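Local coordinates for disease resistance protein RRS1 (Arabidopsis thaliana, PDB 4C6S) that pairs with RPS4 in a plant immune receptor that recognises bacterial effectors, binds W-box DNA as a transcription factor, and is represented here by its TIR domain, at residues V61-G66 against V94-G99; L102-W107 against I119-K124. All coordinates share one frame; numbering follows the deposited sequence.

Contact 1: V61-G66 against V94-G99; sequences VMVLPG and VSVLYG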
loop_
_atom_site.group_PDB
_atom_site.type_symbol
_atom_site.label_atom_id
_atom_site.label_comp_id
_atom_site.label_asym_id
_atom_site.label_seq_id
_atom_site.Cartn_x
_atom_site.Cartn_y
_atom_site.Cartn_z
ATOM N N VAL A 61 7.983 15.734 1.423
ATOM C CA VAL A 61 8.165 14.372 1.924
ATOM C C VAL A 61 8.883 13.565 0.852
ATOM O O VAL A 61 8.305 13.284 -0.203
ATOM C CB VAL A 61 6.828 13.702 2.211
ATOM C CG1 VAL A 61 7.049 12.243 2.651
ATOM C CG2 VAL A 61 6.058 14.472 3.267
ATOM N N MET A 62 10.140 13.202 1.107
ATOM C CA MET A 62 10.919 12.428 0.147
ATOM C C MET A 62 10.798 10.958 0.495
ATOM O O MET A 62 11.260 10.535 1.554
ATOM C CB MET A 62 12.388 12.843 0.192
ATOM C CG MET A 62 12.586 14.304 -0.214
ATOM S SD MET A 62 14.305 14.856 -0.266
ATOM C CE MET A 62 15.007 13.623 -1.297
ATOM N N VAL A 63 10.141 10.190 -0.368
ATOM C CA VAL A 63 10.038 8.750 -0.160
ATOM C C VAL A 63 11.160 8.107 -0.932
ATOM O O VAL A 63 11.214 8.178 -2.165
ATOM C CB VAL A 63 8.697 8.203 -0.636
ATOM C CG1 VAL A 63 8.691 6.684 -0.499
ATOM C CG2 VAL A 63 7.574 8.827 0.180
ATOM N N LEU A 64 12.092 7.509 -0.199
ATOM C CA LEU A 64 13.362 7.096 -0.772
ATOM C C LEU A 64 13.360 5.602 -0.998
ATOM O O LEU A 64 12.730 4.863 -0.231
ATOM C CB LEU A 64 14.504 7.480 0.171
ATOM C CG LEU A 64 14.610 8.996 0.371
ATOM C CD1 LEU A 64 15.347 9.338 1.654
ATOM C CD2 LEU A 64 15.296 9.643 -0.826
ATOM N N PRO A 65 14.038 5.149 -2.068
ATOM C CA PRO A 65 14.138 3.711 -2.357
ATOM C C PRO A 65 15.177 3.073 -1.445
ATOM O O PRO A 65 16.346 2.919 -1.805
ATOM C CB PRO A 65 14.590 3.678 -3.816
ATOM C CG PRO A 65 15.376 4.952 -3.996
ATOM C CD PRO A 65 14.721 5.975 -3.090
ATOM N N GLY A 66 14.730 2.700 -0.253
ATOM C CA GLY A 66 15.641 2.300 0.801
ATOM C C GLY A 66 16.384 1.007 0.574
ATOM O O GLY A 66 17.382 0.748 1.251
ATOM N N VAL A 94 10.723 15.956 5.202
ATOM C CA VAL A 94 10.561 14.708 5.940
ATOM C C VAL A 94 11.008 13.579 5.022
ATOM O O VAL A 94 10.647 13.564 3.842
ATOM C CB VAL A 94 9.094 14.503 6.355
ATOM C CG1 VAL A 94 8.922 13.165 7.076
ATOM C CG2 VAL A 94 8.642 15.658 7.245
ATOM N N SER A 95 11.809 12.646 5.544
ATOM C CA SER A 95 12.370 11.592 4.702
ATOM C C SER A 95 11.799 10.248 5.117
ATOM O O SER A 95 11.612 9.988 6.299
ATOM C CB SER A 95 13.896 11.549 4.826
ATOM O OG SER A 95 14.472 12.726 4.283
ATOM N N VAL A 96 11.526 9.397 4.136
ATOM C CA VAL A 96 10.962 8.085 4.433
ATOM C C VAL A 96 11.824 7.034 3.767
ATOM O O VAL A 96 11.959 7.023 2.531
ATOM C CB VAL A 96 9.520 7.963 3.893
ATOM C CG1 VAL A 96 8.931 6.596 4.231
ATOM C CG2 VAL A 96 8.619 9.080 4.471
ATOM N N LEU A 97 12.428 6.160 4.578
ATOM C CA LEU A 97 13.252 5.080 4.040
ATOM C C LEU A 97 12.324 3.900 3.835
ATOM O O LEU A 97 11.994 3.191 4.790
ATOM C CB LEU A 97 14.384 4.704 4.998
ATOM C CG LEU A 97 15.358 5.827 5.307
ATOM C CD1 LEU A 97 16.461 5.351 6.264
ATOM C CD2 LEU A 97 15.994 6.310 4.010
ATOM N N TYR A 98 11.882 3.707 2.595
ATOM C CA TYR A 98 10.859 2.706 2.317
ATOM C C TYR A 98 11.438 1.495 1.595
ATOM O O TYR A 98 12.134 1.636 0.583
ATOM C CB TYR A 98 9.708 3.305 1.490
ATOM C CG TYR A 98 8.647 2.265 1.228
ATOM C CD1 TYR A 98 7.777 1.873 2.240
ATOM C CD2 TYR A 98 8.552 1.629 0.001
ATOM C CE1 TYR A 98 6.830 0.875 2.028
ATOM C CE2 TYR A 98 7.606 0.643 -0.221
ATOM C CZ TYR A 98 6.744 0.280 0.797
ATOM O OH TYR A 98 5.818 -0.700 0.582
ATOM N N GLY A 99 11.152 0.295 2.096
ATOM C CA GLY A 99 11.569 -0.907 1.399
ATOM C C GLY A 99 11.590 -2.099 2.332
ATOM O O GLY A 99 11.694 -1.920 3.548
#

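Contact 2: L102-W107 against I119-K124; sequences LLRDQW and IHQSRK. With NA (sodium ion), chain G; SO4 (sulfate ion), chain F; SO4 (sulfate ion), chain E.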
loop_
_atom_site.group_PDB
_atom_site.type_symbol
_atom_site.label_atom_id
_atom_site.label_comp_id
_atom_site.label_asym_id
_atom_site.label_seq_id
_atom_site.Cartn_x
_atom_site.Cartn_y
_atom_site.Cartn_z
ATOM N N LEU A 102 15.946 -2.843 3.681
ATOM C CA LEU A 102 16.618 -1.543 3.757
ATOM C C LEU A 102 18.114 -1.668 3.933
ATOM O O LEU A 102 18.601 -2.496 4.717
ATOM C CB LEU A 102 16.099 -0.723 4.937
ATOM C CG LEU A 102 14.682 -0.182 4.983
ATOM C CD1 LEU A 102 14.529 0.730 6.191
ATOM C CD2 LEU A 102 14.358 0.561 3.693
ATOM N N LEU A 103 18.844 -0.841 3.194
ATOM C CA LEU A 103 20.256 -0.626 3.471
ATOM C C LEU A 103 20.240 0.502 4.496
ATOM O O LEU A 103 20.540 1.654 4.186
ATOM C CB LEU A 103 20.990 -0.198 2.200
ATOM C CG LEU A 103 21.001 -1.268 1.114
ATOM C CD1 LEU A 103 21.794 -0.818 -0.118
ATOM C CD2 LEU A 103 21.559 -2.566 1.664
ATOM N N ARG A 104 19.849 0.160 5.723
ATOM C CA ARG A 104 19.469 1.172 6.703
ATOM C C ARG A 104 20.647 2.040 7.131
ATOM O O ARG A 104 20.550 3.266 7.110
ATOM C CB ARG A 104 18.831 0.504 7.925
ATOM C CG ARG A 104 18.205 1.476 8.901
ATOM C CD ARG A 104 17.643 0.736 10.108
ATOM N NE ARG A 104 17.036 -0.540 9.723
ATOM C CZ ARG A 104 15.742 -0.728 9.458
ATOM N NH1 ARG A 104 14.877 0.280 9.530
ATOM N NH2 ARG A 104 15.311 -1.939 9.118
ATOM N N ASP A 105 21.744 1.413 7.539
ATOM C CA ASP A 105 22.904 2.182 7.998
ATOM C C ASP A 105 23.453 3.101 6.908
ATOM O O ASP A 105 23.855 4.238 7.182
ATOM C CB ASP A 105 24.009 1.252 8.482
ATOM C CG ASP A 105 23.616 0.472 9.717
ATOM O OD1 ASP A 105 22.693 0.925 10.426
ATOM O OD2 ASP A 105 24.239 -0.582 9.974
ATOM N N GLN A 106 23.480 2.600 5.678
ATOM C CA GLN A 106 23.918 3.404 4.537
ATOM C C GLN A 106 23.040 4.627 4.308
ATOM O O GLN A 106 23.542 5.729 4.057
ATOM C CB GLN A 106 23.979 2.540 3.268
ATOM C CG GLN A 106 25.012 1.422 3.323
ATOM C CD GLN A 106 24.445 0.080 3.757
ATOM O OE1 GLN A 106 23.520 0.004 4.573
ATOM N NE2 GLN A 106 25.001 -0.992 3.207
ATOM N N TRP A 107 21.728 4.444 4.389
ATOM C CA TRP A 107 20.813 5.561 4.191
ATOM C C TRP A 107 20.835 6.540 5.355
ATOM O O TRP A 107 20.719 7.740 5.153
ATOM C CB TRP A 107 19.385 5.067 3.936
ATOM C CG TRP A 107 19.138 4.821 2.488
ATOM C CD1 TRP A 107 19.072 3.615 1.849
ATOM C CD2 TRP A 107 18.988 5.822 1.475
ATOM N NE1 TRP A 107 18.869 3.804 0.503
ATOM C CE2 TRP A 107 18.809 5.151 0.248
ATOM C CE3 TRP A 107 18.971 7.219 1.492
ATOM C CZ2 TRP A 107 18.610 5.835 -0.957
ATOM C CZ3 TRP A 107 18.773 7.895 0.297
ATOM C CH2 TRP A 107 18.599 7.203 -0.908
ATOM N N ILE A 119 13.111 11.453 9.960
ATOM C CA ILE A 119 13.216 10.216 9.212
ATOM C C ILE A 119 12.195 9.190 9.718
ATOM O O ILE A 119 12.082 8.941 10.928
ATOM C CB ILE A 119 14.651 9.635 9.342
ATOM C CG1 ILE A 119 15.699 10.649 8.874
ATOM C CG2 ILE A 119 14.786 8.328 8.573
ATOM C CD1 ILE A 119 17.130 10.191 9.125
ATOM N N HIS A 120 11.427 8.628 8.788
ATOM C CA HIS A 120 10.546 7.494 9.058
ATOM C C HIS A 120 11.112 6.315 8.275
ATOM O O HIS A 120 11.708 6.510 7.216
ATOM C CB HIS A 120 9.124 7.815 8.584
ATOM C CG HIS A 120 8.489 8.939 9.338
ATOM N ND1 HIS A 120 7.711 8.732 10.455
ATOM C CD2 HIS A 120 8.536 10.280 9.151
ATOM C CE1 HIS A 120 7.303 9.900 10.927
ATOM N NE2 HIS A 120 7.793 10.855 10.157
ATOM N N GLN A 121 10.958 5.096 8.792
ATOM C CA GLN A 121 11.529 3.923 8.116
ATOM C C GLN A 121 10.594 2.722 8.124
ATOM O O GLN A 121 9.892 2.469 9.109
ATOM C CB GLN A 121 12.826 3.466 8.813
ATOM C CG GLN A 121 13.784 4.548 9.241
ATOM C CD GLN A 121 14.825 4.007 10.208
ATOM O OE1 GLN A 121 15.258 2.857 10.090
ATOM N NE2 GLN A 121 15.206 4.822 11.188
ATOM N N SER A 122 10.616 1.955 7.038
ATOM C CA SER A 122 10.032 0.614 7.053
ATOM C C SER A 122 10.670 -0.209 8.170
ATOM O O SER A 122 11.874 -0.076 8.447
ATOM C CB SER A 122 10.300 -0.097 5.723
ATOM O OG SER A 122 9.603 0.517 4.654
ATOM N N ARG A 123 9.860 -1.060 8.795
ATOM C CA ARG A 123 10.303 -1.938 9.875
ATOM C C ARG A 123 9.821 -3.352 9.625
ATOM O O ARG A 123 8.752 -3.568 9.048
ATOM C CB ARG A 123 9.737 -1.473 11.220
ATOM C CG ARG A 123 10.188 -0.096 11.660
ATOM C CD ARG A 123 11.620 -0.124 12.096
ATOM N NE ARG A 123 12.060 1.174 12.589
ATOM C CZ ARG A 123 13.269 1.404 13.086
ATOM N NH1 ARG A 123 14.155 0.416 13.152
ATOM N NH2 ARG A 123 13.594 2.614 13.516
ATOM N N LYS A 124 10.615 -4.313 10.089
ATOM C CA LYS A 124 10.289 -5.731 9.997
ATOM C C LYS A 124 8.912 -6.041 10.573
ATOM O O LYS A 124 8.623 -5.723 11.729
ATOM C CB LYS A 124 11.357 -6.543 10.740
ATOM C CG LYS A 124 11.287 -8.047 10.537
ATOM C CD LYS A 124 12.019 -8.779 11.665
ATOM C CE LYS A 124 13.266 -8.018 12.122
ATOM N NZ LYS A 124 13.672 -8.408 13.506
HETATM NA NA NA G . 7.496 6.274 11.600
HETATM S S SO4 F . 10.553 4.723 12.670
HETATM O O1 SO4 F . 9.921 5.072 11.398
HETATM O O2 SO4 F . 9.988 5.539 13.743
HETATM O O3 SO4 F . 11.985 4.989 12.566
HETATM O O4 SO4 F . 10.315 3.311 12.968
HETATM S S SO4 E . 13.720 -3.656 12.106
HETATM O O1 SO4 E . 12.599 -3.629 13.041
HETATM O O2 SO4 E . 14.593 -2.516 12.394
HETATM O O3 SO4 E . 13.245 -3.591 10.726
HETATM O O4 SO4 E . 14.455 -4.909 12.275
#

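Contact 1: V61-G66 against V94-G99
Leu-64 and Val-96 bury more surface here than any other residues, and Leu-64 meets the Val-96 carbonyl with both its amide and its side chain. Leu-64 N donates to Val-96 O at 2.8 Å, with an N-H...O angle of 168°. CB of Leu-64 lies 3.5 Å from the same Val-96 O, so one carbonyl takes the amide and is flanked by the side chain of its donor. The leucine CG stands beside its own backbone N (chi1 -63°), which keeps it 3.9 Å from Val-96 O. CD1 of Leu-64 touches Leu-97 CD2 at 3.9 Å and also rests near Ser-95 CB. On the other face of the sheet, Val-96 CG2 meets Val-61 CG1 at 4.0 Å, and its CB packs against Val-63. Tyr-98 is the next largest contributor. Its CB lies beside Val-63 CG1, 4.1 Å away, and the two side chains point the same way. Its ring leads off to stack with Phe-20, and its OH bonds to Asp-128.

The two strands are parallel neighbours in the TIR sheet, joined through helix 74-82 as a beta-alpha-beta unit. Met-62, Leu-64 and Gly-66 alternate with Val-96 and Tyr-98 as donors in a ladder of five backbone bonds. The last, Gly-66 N to Tyr-98 O, is 2.9 Å long. On the face of Met-62, Leu-64 and Leu-97, helix 74-82 covers the first two; helix 104-113 covers Leu-97 and also touches Leu-64. The chemistry implies a buried strand pairing: backbone polar groups are paired, and mainly apolar side chains pack on both faces.

Contact 2: L102-W107 against I119-K124
Arg-104 reaches from the first turn of helix 104-113 to Gln-121 and Ser-122, at the end of strand 119-121 in the beta-alpha-beta unit 92-98, 104-113, 119-121 of the TIR fold. Its CG is anti to the backbone N (chi1 -171°), and a bend at chi3 (-38°) places NE. NH1 donates two nearly straight bonds, to Gln-121 OE1 at 2.7 Å and to Ser-122 O at 3.2 Å. Both acceptors lie near the guanidinium plane, at its edge. The Gln-121 amide is turned 41° from that plane. Leu-102 CD1 makes a van der Waals contact with Ser-122 O at 3.6 Å and has Gln-121 CB as an apolar neighbour.

Arg-123 NH1 is 3.7 Å from Arg-104 NH1, over a face of each group. The chain E sulfate, probably from the crystallisation liquor, touches both arginines and probably eases their repulsion. Its O2 lies over one face of the Arg-104 guanidinium, toward the rim. It bonds to Arg-123 NH1 and Lys-124 N. The chain F sulfate takes Arg-123 NE and NH2, and Gln-121 N.

Further out, Ser-122 OG bonds to Gly-99 N, just after strand 92-98. A sodium ion links the chain F sulfate to His-120 and Glu-134. It lies in the His-120 ring plane, 2.7 Å from ND1.

In the fold
Contacts 1 and 2 follow each other along the chain, with centres about 8 Å apart. Strand 92-98 serves both: it pairs with strand 59-65 in contact 1 and with edge strand 119-121, which carries part of contact 2. On that second side, Leu-97 N lies 2.8 Å from His-120 O, and Ser-95 O lies 2.8 Å from His-120 N, both probable hydrogen bonds. Two packing touches also join the contacts: Tyr-98 CD1 is 3.3 Å from Ser-122 OG, just past strand 119-121, and Gly-66 O is 3.4 Å from Trp-107 CD1 in helix 104-113. Contact 1 is buried. Contact 2 is at the surface, where a sodium ion and two sulfates bind.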